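Local structure of trafficking protein particle complex subunit 3 (6AQ3) at residues T115-V120 and I179-K184; I146-I151 and V162-K167. The protein is a subunit of the trafficking protein particle (TRAPP) complex, probably acts in vesicle transport, and carries a covalently bound palmitate. All coordinates share one frame; numbering follows the deposited sequence.

Interaction 1: T115-V120 and I179-K184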
ATOM      1  N   THR C 115       1.564 -19.454  25.995  1.00 64.95           N
ATOM      2  CA  THR C 115       1.487 -18.003  25.906  1.00 72.52           C
ATOM      3  C   THR C 115       2.402 -17.442  24.825  1.00 71.18           C
ATOM      4  O   THR C 115       2.441 -16.224  24.634  1.00 77.82           O
ATOM      5  CB  THR C 115       1.818 -17.364  27.257  1.00 73.88           C
ATOM      6  OG1 THR C 115       3.152 -17.721  27.640  1.00 75.35           O
ATOM      7  CG2 THR C 115       0.825 -17.846  28.331  1.00 68.46           C
ATOM      8  N   GLU C 116       3.142 -18.299  24.121  1.00 66.18           N
ATOM      9  CA  GLU C 116       4.015 -17.867  23.038  1.00 62.33           C
ATOM     10  C   GLU C 116       3.952 -18.864  21.898  1.00 63.94           C
ATOM     11  O   GLU C 116       3.905 -20.078  22.116  1.00 71.89           O
ATOM     12  CB  GLU C 116       5.481 -17.753  23.446  1.00 65.80           C
ATOM     13  CG  GLU C 116       5.765 -16.997  24.699  1.00 78.45           C
ATOM     14  CD  GLU C 116       7.249 -16.885  24.933  1.00 89.44           C
ATOM     15  OE1 GLU C 116       7.655 -16.218  25.910  1.00 90.32           O
ATOM     16  OE2 GLU C 116       8.006 -17.472  24.127  1.00 93.00           O
ATOM     17  N   TYR C 117       3.972 -18.338  20.684  1.00 62.06           N
ATOM     18  CA  TYR C 117       4.138 -19.151  19.497  1.00 59.63           C
ATOM     19  C   TYR C 117       4.825 -18.285  18.458  1.00 60.61           C
ATOM     20  O   TYR C 117       4.881 -17.060  18.585  1.00 65.94           O
ATOM     21  CB  TYR C 117       2.790 -19.696  18.991  1.00 64.37           C
ATOM     22  CG  TYR C 117       1.765 -18.639  18.602  1.00 64.30           C
ATOM     23  CD1 TYR C 117       1.805 -18.032  17.347  1.00 64.22           C
ATOM     24  CD2 TYR C 117       0.768 -18.241  19.488  1.00 54.17           C
ATOM     25  CE1 TYR C 117       0.877 -17.059  16.979  1.00 56.77           C
ATOM     26  CE2 TYR C 117      -0.171 -17.274  19.124  1.00 57.02           C
ATOM     27  CZ  TYR C 117      -0.105 -16.690  17.865  1.00 58.00           C
ATOM     28  OH  TYR C 117      -1.020 -15.738  17.482  1.00 60.84           O
ATOM     29  N   SER C 118       5.354 -18.929  17.429  1.00 65.85           N
ATOM     30  CA  SER C 118       5.945 -18.228  16.302  1.00 62.32           C
ATOM     31  C   SER C 118       5.128 -18.523  15.059  1.00 60.71           C
ATOM     32  O   SER C 118       4.537 -19.602  14.930  1.00 54.03           O
ATOM     33  CB  SER C 118       7.399 -18.632  16.063  1.00 63.44           C
ATOM     34  OG  SER C 118       8.226 -18.219  17.134  1.00 66.00           O
ATOM     35  N   ILE C 119       5.109 -17.554  14.145  1.00 57.29           N
ATOM     36  CA  ILE C 119       4.491 -17.705  12.833  1.00 57.43           C
ATOM     37  C   ILE C 119       5.635 -17.718  11.826  1.00 54.94           C
ATOM     38  O   ILE C 119       6.349 -16.720  11.678  1.00 49.01           O
ATOM     39  CB  ILE C 119       3.493 -16.567  12.537  1.00 60.59           C
ATOM     40  CG1 ILE C 119       2.329 -16.565  13.539  1.00 67.31           C
ATOM     41  CG2 ILE C 119       2.933 -16.688  11.141  1.00 59.16           C
ATOM     42  CD1 ILE C 119       1.362 -15.382  13.380  1.00 61.03           C
ATOM     43  N   VAL C 120       5.827 -18.844  11.145  1.00 56.18           N
ATOM     44  CA  VAL C 120       6.930 -18.999  10.200  1.00 56.86           C
ATOM     45  C   VAL C 120       6.381 -19.116   8.787  1.00 57.95           C
ATOM     46  O   VAL C 120       5.348 -19.757   8.563  1.00 57.64           O
ATOM     47  CB  VAL C 120       7.814 -20.217  10.545  1.00 57.88           C
ATOM     48  CG1 VAL C 120       8.548 -19.989  11.868  1.00 54.31           C
ATOM     49  CG2 VAL C 120       6.993 -21.479  10.599  1.00 57.61           C
ATOM     50  N   ILE C 179       7.896 -14.750  12.979  1.00 48.93           N
ATOM     51  CA  ILE C 179       7.333 -13.696  13.813  1.00 48.60           C
ATOM     52  C   ILE C 179       6.885 -14.321  15.135  1.00 50.67           C
ATOM     53  O   ILE C 179       6.179 -15.334  15.136  1.00 53.17           O
ATOM     54  CB  ILE C 179       6.160 -13.003  13.099  1.00 47.88           C
ATOM     55  CG1 ILE C 179       6.679 -12.228  11.890  1.00 43.65           C
ATOM     56  CG2 ILE C 179       5.438 -12.081  14.067  1.00 49.20           C
ATOM     57  CD1 ILE C 179       5.593 -11.628  11.008  1.00 46.19           C
ATOM     58  N   ARG C 180       7.307 -13.728  16.248  1.00 50.93           N
ATOM     59  CA  ARG C 180       7.013 -14.219  17.584  1.00 50.92           C
ATOM     60  C   ARG C 180       5.825 -13.454  18.146  1.00 53.81           C
ATOM     61  O   ARG C 180       5.775 -12.225  18.045  1.00 53.14           O
ATOM     62  CB  ARG C 180       8.212 -14.028  18.510  1.00 59.97           C
ATOM     63  CG  ARG C 180       8.118 -14.762  19.853  1.00 66.05           C
ATOM     64  CD  ARG C 180       8.146 -16.250  19.591  1.00 71.76           C
ATOM     65  NE  ARG C 180       8.335 -17.037  20.798  1.00 77.11           N
ATOM     66  CZ  ARG C 180       8.270 -18.362  20.836  1.00 78.44           C
ATOM     67  NH1 ARG C 180       8.030 -19.048  19.728  1.00 71.61           N
ATOM     68  NH2 ARG C 180       8.453 -19.003  21.985  1.00 83.71           N
ATOM     69  N   VAL C 181       4.879 -14.176  18.743  1.00 50.59           N
ATOM     70  CA  VAL C 181       3.696 -13.574  19.355  1.00 48.88           C
ATOM     71  C   VAL C 181       3.629 -14.060  20.794  1.00 53.30           C
ATOM     72  O   VAL C 181       3.534 -15.270  21.029  1.00 52.02           O
ATOM     73  CB  VAL C 181       2.400 -13.941  18.607  1.00 48.41           C
ATOM     74  CG1 VAL C 181       1.239 -13.170  19.180  1.00 40.79           C
ATOM     75  CG2 VAL C 181       2.541 -13.669  17.084  1.00 46.49           C
ATOM     76  N   ARG C 182       3.650 -13.123  21.752  1.00 59.02           N
ATOM     77  CA  ARG C 182       3.654 -13.430  23.183  1.00 68.41           C
ATOM     78  C   ARG C 182       2.523 -12.699  23.899  1.00 64.38           C
ATOM     79  O   ARG C 182       2.342 -11.491  23.716  1.00 55.93           O
ATOM     80  CB  ARG C 182       5.006 -13.070  23.804  1.00 74.55           C
ATOM     81  CG  ARG C 182       6.129 -13.896  23.186  1.00 84.29           C
ATOM     82  CD  ARG C 182       7.516 -13.613  23.730  1.00 87.91           C
ATOM     83  NE  ARG C 182       8.019 -12.316  23.277  1.00 87.08           N
ATOM     84  CZ  ARG C 182       8.090 -11.223  24.031  1.00 80.95           C
ATOM     85  NH1 ARG C 182       7.698 -11.260  25.308  1.00 69.85           N
ATOM     86  NH2 ARG C 182       8.574 -10.097  23.502  1.00 71.96           N
ATOM     87  N   LEU C 183       1.753 -13.443  24.697  1.00 63.91           N
ATOM     88  CA  LEU C 183       0.670 -12.865  25.486  1.00 66.18           C
ATOM     89  C   LEU C 183       1.196 -12.219  26.770  1.00 67.46           C
ATOM     90  O   LEU C 183       1.894 -12.861  27.562  1.00 71.27           O
ATOM     91  CB  LEU C 183      -0.356 -13.938  25.844  1.00 64.54           C
ATOM     92  CG  LEU C 183      -1.418 -13.462  26.833  1.00 56.12           C
ATOM     93  CD1 LEU C 183      -2.366 -12.525  26.100  1.00 54.74           C
ATOM     94  CD2 LEU C 183      -2.186 -14.625  27.457  1.00 59.19           C
ATOM     95  N   LYS C 184       0.848 -10.950  26.978  1.00 65.12           N
ATOM     96  CA  LYS C 184       1.198 -10.205  28.187  1.00 70.61           C
ATOM     97  C   LYS C 184       0.074 -10.190  29.210  1.00 79.97           C
ATOM     98  O   LYS C 184       0.307 -10.460  30.392  1.00 87.16           O
ATOM     99  CB  LYS C 184       1.602  -8.772  27.815  1.00 73.78           C
ATOM    100  CG  LYS C 184       2.986  -8.689  27.203  1.00 75.42           C
ATOM    101  CD  LYS C 184       3.944  -9.272  28.244  1.00 83.17           C
ATOM    102  CE  LYS C 184       5.297  -9.667  27.712  1.00 85.95           C
ATOM    103  NZ  LYS C 184       6.105 -10.141  28.875  1.00 90.11           N
TER

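Interaction 2: I146-I151 and V162-K167. With PLM (palmitic acid), chain N.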
ATOM      1  N   ILE C 146       5.622  -3.723   9.761  1.00 42.82           N
ATOM      2  CA  ILE C 146       4.222  -3.320   9.819  1.00 42.83           C
ATOM      3  C   ILE C 146       3.316  -4.504  10.164  1.00 47.72           C
ATOM      4  O   ILE C 146       2.239  -4.318  10.740  1.00 48.90           O
ATOM      5  CB  ILE C 146       3.821  -2.658   8.492  1.00 41.69           C
ATOM      6  CG1 ILE C 146       2.518  -1.885   8.657  1.00 49.76           C
ATOM      7  CG2 ILE C 146       3.643  -3.716   7.408  1.00 38.54           C
ATOM      8  CD1 ILE C 146       2.304  -0.856   7.568  1.00 57.03           C
ATOM      9  N   ILE C 147       3.723  -5.731   9.806  1.00 49.54           N
ATOM     10  CA  ILE C 147       2.915  -6.912  10.116  1.00 47.29           C
ATOM     11  C   ILE C 147       2.784  -7.106  11.624  1.00 50.42           C
ATOM     12  O   ILE C 147       1.712  -7.467  12.127  1.00 56.35           O
ATOM     13  CB  ILE C 147       3.500  -8.170   9.434  1.00 46.14           C
ATOM     14  CG1 ILE C 147       3.492  -8.010   7.905  1.00 44.75           C
ATOM     15  CG2 ILE C 147       2.690  -9.436   9.808  1.00 34.34           C
ATOM     16  CD1 ILE C 147       4.065  -9.201   7.165  1.00 40.81           C
ATOM     17  N   CYS C 148       3.866  -6.889  12.369  1.00 48.41           N
ATOM     18  CA  CYS C 148       3.796  -7.084  13.811  1.00 47.28           C
ATOM     19  C   CYS C 148       2.793  -6.134  14.453  1.00 56.70           C
ATOM     20  O   CYS C 148       2.028  -6.532  15.347  1.00 61.30           O
ATOM     21  CB  CYS C 148       5.178  -6.902  14.432  1.00 44.63           C
ATOM     22  SG  CYS C 148       6.351  -8.148  13.888  1.00 51.24           S
ATOM     23  N   GLY C 149       2.770  -4.880  13.997  1.00 50.33           N
ATOM     24  CA  GLY C 149       1.836  -3.914  14.554  1.00 47.04           C
ATOM     25  C   GLY C 149       0.397  -4.271  14.259  1.00 49.91           C
ATOM     26  O   GLY C 149      -0.480  -4.124  15.121  1.00 56.14           O
ATOM     27  N   VAL C 150       0.132  -4.753  13.041  1.00 46.91           N
ATOM     28  CA  VAL C 150      -1.223  -5.174  12.692  1.00 51.00           C
ATOM     29  C   VAL C 150      -1.710  -6.256  13.648  1.00 47.87           C
ATOM     30  O   VAL C 150      -2.858  -6.231  14.106  1.00 46.60           O
ATOM     31  CB  VAL C 150      -1.268  -5.628  11.220  1.00 44.87           C
ATOM     32  CG1 VAL C 150      -2.664  -6.143  10.842  1.00 47.20           C
ATOM     33  CG2 VAL C 150      -0.923  -4.441  10.333  1.00 46.01           C
ATOM     34  N   ILE C 151      -0.827  -7.206  13.974  1.00 49.02           N
ATOM     35  CA  ILE C 151      -1.154  -8.298  14.887  1.00 43.64           C
ATOM     36  C   ILE C 151      -1.449  -7.757  16.276  1.00 50.53           C
ATOM     37  O   ILE C 151      -2.457  -8.120  16.900  1.00 51.82           O
ATOM     38  CB  ILE C 151      -0.010  -9.328  14.896  1.00 47.98           C
ATOM     39  CG1 ILE C 151       0.003 -10.091  13.555  1.00 47.02           C
ATOM     40  CG2 ILE C 151      -0.068 -10.240  16.145  1.00 39.23           C
ATOM     41  CD1 ILE C 151       1.167 -11.034  13.379  1.00 41.31           C
ATOM     42  N   VAL C 162      -0.590  -8.082  23.597  1.00 60.93           N
ATOM     43  CA  VAL C 162       0.467  -8.980  23.159  1.00 55.11           C
ATOM     44  C   VAL C 162       1.690  -8.162  22.773  1.00 55.96           C
ATOM     45  O   VAL C 162       1.608  -6.965  22.491  1.00 56.61           O
ATOM     46  CB  VAL C 162       0.028  -9.873  21.972  1.00 55.93           C
ATOM     47  CG1 VAL C 162      -1.246 -10.652  22.308  1.00 44.62           C
ATOM     48  CG2 VAL C 162      -0.142  -9.025  20.690  1.00 47.03           C
ATOM     49  N   GLU C 163       2.837  -8.834  22.781  1.00 54.85           N
ATOM     50  CA  GLU C 163       4.061  -8.334  22.177  1.00 55.30           C
ATOM     51  C   GLU C 163       4.367  -9.215  20.967  1.00 54.04           C
ATOM     52  O   GLU C 163       4.253 -10.447  21.033  1.00 62.80           O
ATOM     53  CB  GLU C 163       5.213  -8.347  23.184  1.00 66.89           C
ATOM     54  CG  GLU C 163       5.171  -7.173  24.164  1.00 73.41           C
ATOM     55  CD  GLU C 163       6.209  -7.279  25.275  1.00 78.21           C
ATOM     56  OE1 GLU C 163       6.028  -6.639  26.325  1.00 80.22           O
ATOM     57  OE2 GLU C 163       7.178  -8.042  25.128  1.00 83.52           O
ATOM     58  N   CYS C 164       4.713  -8.589  19.852  1.00 50.17           N
ATOM     59  CA  CYS C 164       4.875  -9.289  18.582  1.00 48.08           C
ATOM     60  C   CYS C 164       6.066  -8.695  17.838  1.00 47.98           C
ATOM     61  O   CYS C 164       6.043  -7.508  17.484  1.00 43.11           O
ATOM     62  CB  CYS C 164       3.599  -9.179  17.746  1.00 52.74           C
ATOM     63  SG  CYS C 164       3.714 -10.018  16.174  1.00 58.39           S
ATOM     64  N   GLU C 165       7.103  -9.509  17.609  1.00 46.13           N
ATOM     65  CA  GLU C 165       8.334  -9.027  16.994  1.00 52.21           C
ATOM     66  C   GLU C 165       8.874 -10.025  15.979  1.00 58.04           C
ATOM     67  O   GLU C 165       8.642 -11.235  16.071  1.00 52.94           O
ATOM     68  CB  GLU C 165       9.427  -8.734  18.030  1.00 56.28           C
ATOM     69  CG  GLU C 165       9.815  -9.941  18.887  1.00 73.88           C
ATOM     70  CD  GLU C 165       8.956 -10.085  20.148  1.00 89.28           C
ATOM     71  OE1 GLU C 165       8.241  -9.116  20.495  1.00 89.02           O
ATOM     72  OE2 GLU C 165       9.002 -11.160  20.802  1.00 95.73           O
ATOM     73  N   TYR C 166       9.593  -9.483  14.996  1.00 64.29           N
ATOM     74  CA  TYR C 166      10.293 -10.300  14.017  1.00 58.67           C
ATOM     75  C   TYR C 166      11.524 -10.934  14.658  1.00 56.20           C
ATOM     76  O   TYR C 166      12.227 -10.307  15.456  1.00 52.30           O
ATOM     77  CB  TYR C 166      10.715  -9.445  12.813  1.00 54.02           C
ATOM     78  CG  TYR C 166       9.939  -9.723  11.543  1.00 46.24           C
ATOM     79  CD1 TYR C 166      10.256 -10.820  10.731  1.00 47.26           C
ATOM     80  CD2 TYR C 166       8.890  -8.882  11.147  1.00 45.56           C
ATOM     81  CE1 TYR C 166       9.540 -11.092   9.562  1.00 37.74           C
ATOM     82  CE2 TYR C 166       8.157  -9.134   9.978  1.00 40.31           C
ATOM     83  CZ  TYR C 166       8.490 -10.234   9.198  1.00 42.69           C
ATOM     84  OH  TYR C 166       7.773 -10.463   8.056  1.00 50.41           O
ATOM     85  N   LYS C 167      11.775 -12.187  14.320  1.00 52.55           N
ATOM     86  CA  LYS C 167      12.986 -12.863  14.752  1.00 58.64           C
ATOM     87  C   LYS C 167      13.881 -13.292  13.599  1.00 59.05           C
ATOM     88  O   LYS C 167      15.104 -13.287  13.752  1.00 58.94           O
ATOM     89  CB  LYS C 167      12.631 -14.087  15.614  1.00 67.15           C
ATOM     90  CG  LYS C 167      11.734 -13.754  16.807  1.00 64.77           C
ATOM     91  CD  LYS C 167      12.516 -13.649  18.115  1.00 73.78           C
ATOM     92  CE  LYS C 167      12.731 -12.195  18.542  1.00 79.78           C
ATOM     93  NZ  LYS C 167      13.408 -12.093  19.873  1.00 85.86           N
TER
HETATM   94  C1  PLM N 201      -9.370 -13.789  17.365  1.00 58.48           C
HETATM   95  O2  PLM N 201      -8.461 -13.979  18.223  1.00 65.25           O
HETATM   96  C2  PLM N 201      -9.033 -13.531  15.796  1.00 63.08           C
HETATM   97  C3  PLM N 201      -7.580 -13.187  15.406  1.00 70.22           C
HETATM   98  C4  PLM N 201      -7.392 -11.764  14.844  1.00 73.94           C
HETATM   99  C5  PLM N 201      -6.860 -11.690  13.388  1.00 73.53           C
HETATM  100  C6  PLM N 201      -6.019 -10.422  13.094  1.00 75.52           C
HETATM  101  C7  PLM N 201      -5.555 -10.263  11.626  1.00 74.48           C
HETATM  102  C8  PLM N 201      -4.033 -10.013  11.461  1.00 69.29           C
HETATM  103  C9  PLM N 201      -3.625  -9.607  10.024  1.00 69.48           C
HETATM  104  CA  PLM N 201      -2.149  -9.937   9.643  1.00 69.24           C
HETATM  105  CB  PLM N 201      -1.738  -9.467   8.225  1.00 64.03           C
HETATM  106  CC  PLM N 201      -0.961  -8.126   8.205  1.00 65.89           C
HETATM  107  CD  PLM N 201      -1.072  -7.362   6.868  1.00 67.31           C
HETATM  108  CE  PLM N 201       0.084  -6.370   6.582  1.00 66.57           C
HETATM  109  CF  PLM N 201      -0.285  -5.294   5.532  1.00 64.39           C
HETATM  110  CG  PLM N 201       0.923  -4.583   4.898  1.00 63.23           C

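Interaction 1: T115-V120 and I179-K184
The Tyr117 ring has Val181 over one face and CG1 of Ile119, from its own strand, at its edge. The two strands form an antiparallel ladder in the mixed helix-and-sheet TRAPP fold. Val181 CB makes a CH-pi contact 4.0 Å from the centroid of the Tyr117 ring, 23° off the normal. The rings of Phe85 and Trp110 also meet Tyr117. Its ring stands there because CG takes the crowded position between N and the carbonyl carbon (chi1 60°). Its hydroxyl bonds to Thr88 OG1. Tyr117 with Val181 and Ile119 with Ile179 are hydrogen-bonded pairs, and their buried side chains share one face, where helix 85-101 packs.

The other face is polar. The Arg180 guanidinium has backbone and CB atoms of Tyr117 and Glu116 over one face and Ser118 OG near its plane. A bend at chi2 (66°) swings the group across to the partner strand. NH1 gives a bond to Ser118 OG, and a further one to Asn109 O. Arg182 runs alongside Glu116, aliphatic part against aliphatic part, and its guanidinium turns to Glu165 and Glu163. The salt bridge is tight: Arg180 NH2 reaches the anti lone pair of Glu116 OE2 at 2.7 Å.

Interaction 2: I146-I151 and V162-K167
Cys148 lays its CB and SG against the strand at Cys164 and Tyr166. Cys148 CB sits 3.2 Å from Cys164 O, a close approach of helix and strand. The Cys148 SG lies anti to its own carbonyl carbon (chi1 -65°), which places it beside Tyr166. Cys148 SG is 3.8 Å from Tyr166 CD2. This is a sulfur-aromatic contact of oblique geometry, with the sulfur 57° off the ring normal.

Cys164 answers from the strand. Its SG is anti to the backbone N (chi1 -180°) and reaches the helix between Cys148 and Ile151. The two cysteines pack without a disulfide: Cys148 CB is 3.9 Å from Cys164 SG. Ile151 also touches that sulfur, its CG2 3.8 Å from Cys164 SG. The far end of the Tyr166 ring crosses Ile147 obliquely, with Tyr166 OH 4.0 Å from Ile147 CD1. The contact across the segments is thus held by van der Waals packing and the sulfur-aromatic contact.

The helix also serves the lipid. Val150 CG1 lies 3.7 Å from C9 of the palmitate. Ile146 CG2 lies 3.8 Å from CG of the palmitate, the terminal carbon of the acyl chain. Ile147 touches both the tyrosine and the lipid. This part of the helix lines one side of the palmitate, consistent with the acyl-binding tunnel known in Bet3/TRAPPC3 relatives.

Helix 146-157 is followed by strand 160-168, and segments 146-151 and 162-167 run nearly antiparallel. Strand 160-168 is an outermost strand of the sheet within this chain. The ring of Tyr142 meets that of Tyr166, their planes nearly parallel. Ile179 of strand 177-186 touches Ile147, Cys164 and Tyr166, and Phe97 and Leu101 of helix 85-101 pack on Ile147.

In the fold
Both interactions involve the same antiparallel sheet. Interaction 1 joins its two inner strands. Interaction 2 packs a helix on strand 160-168, the neighbour of strand 177-186. Strands 177-186 and 160-168 meet directly, with Arg180 N 2.8 Å from Glu165 O, a probable hydrogen bond. Interaction 1 is partly buried and mixes a backbone ladder and charged groups on one face with an apolar second face. Interaction 2 is buried near the centre of the chain and is apolar and sulfur-rich. The charged face of interaction 1 is turned from the helix side of the sheet. The apolar sides of the two contacts form one core, with Ile179 common to both.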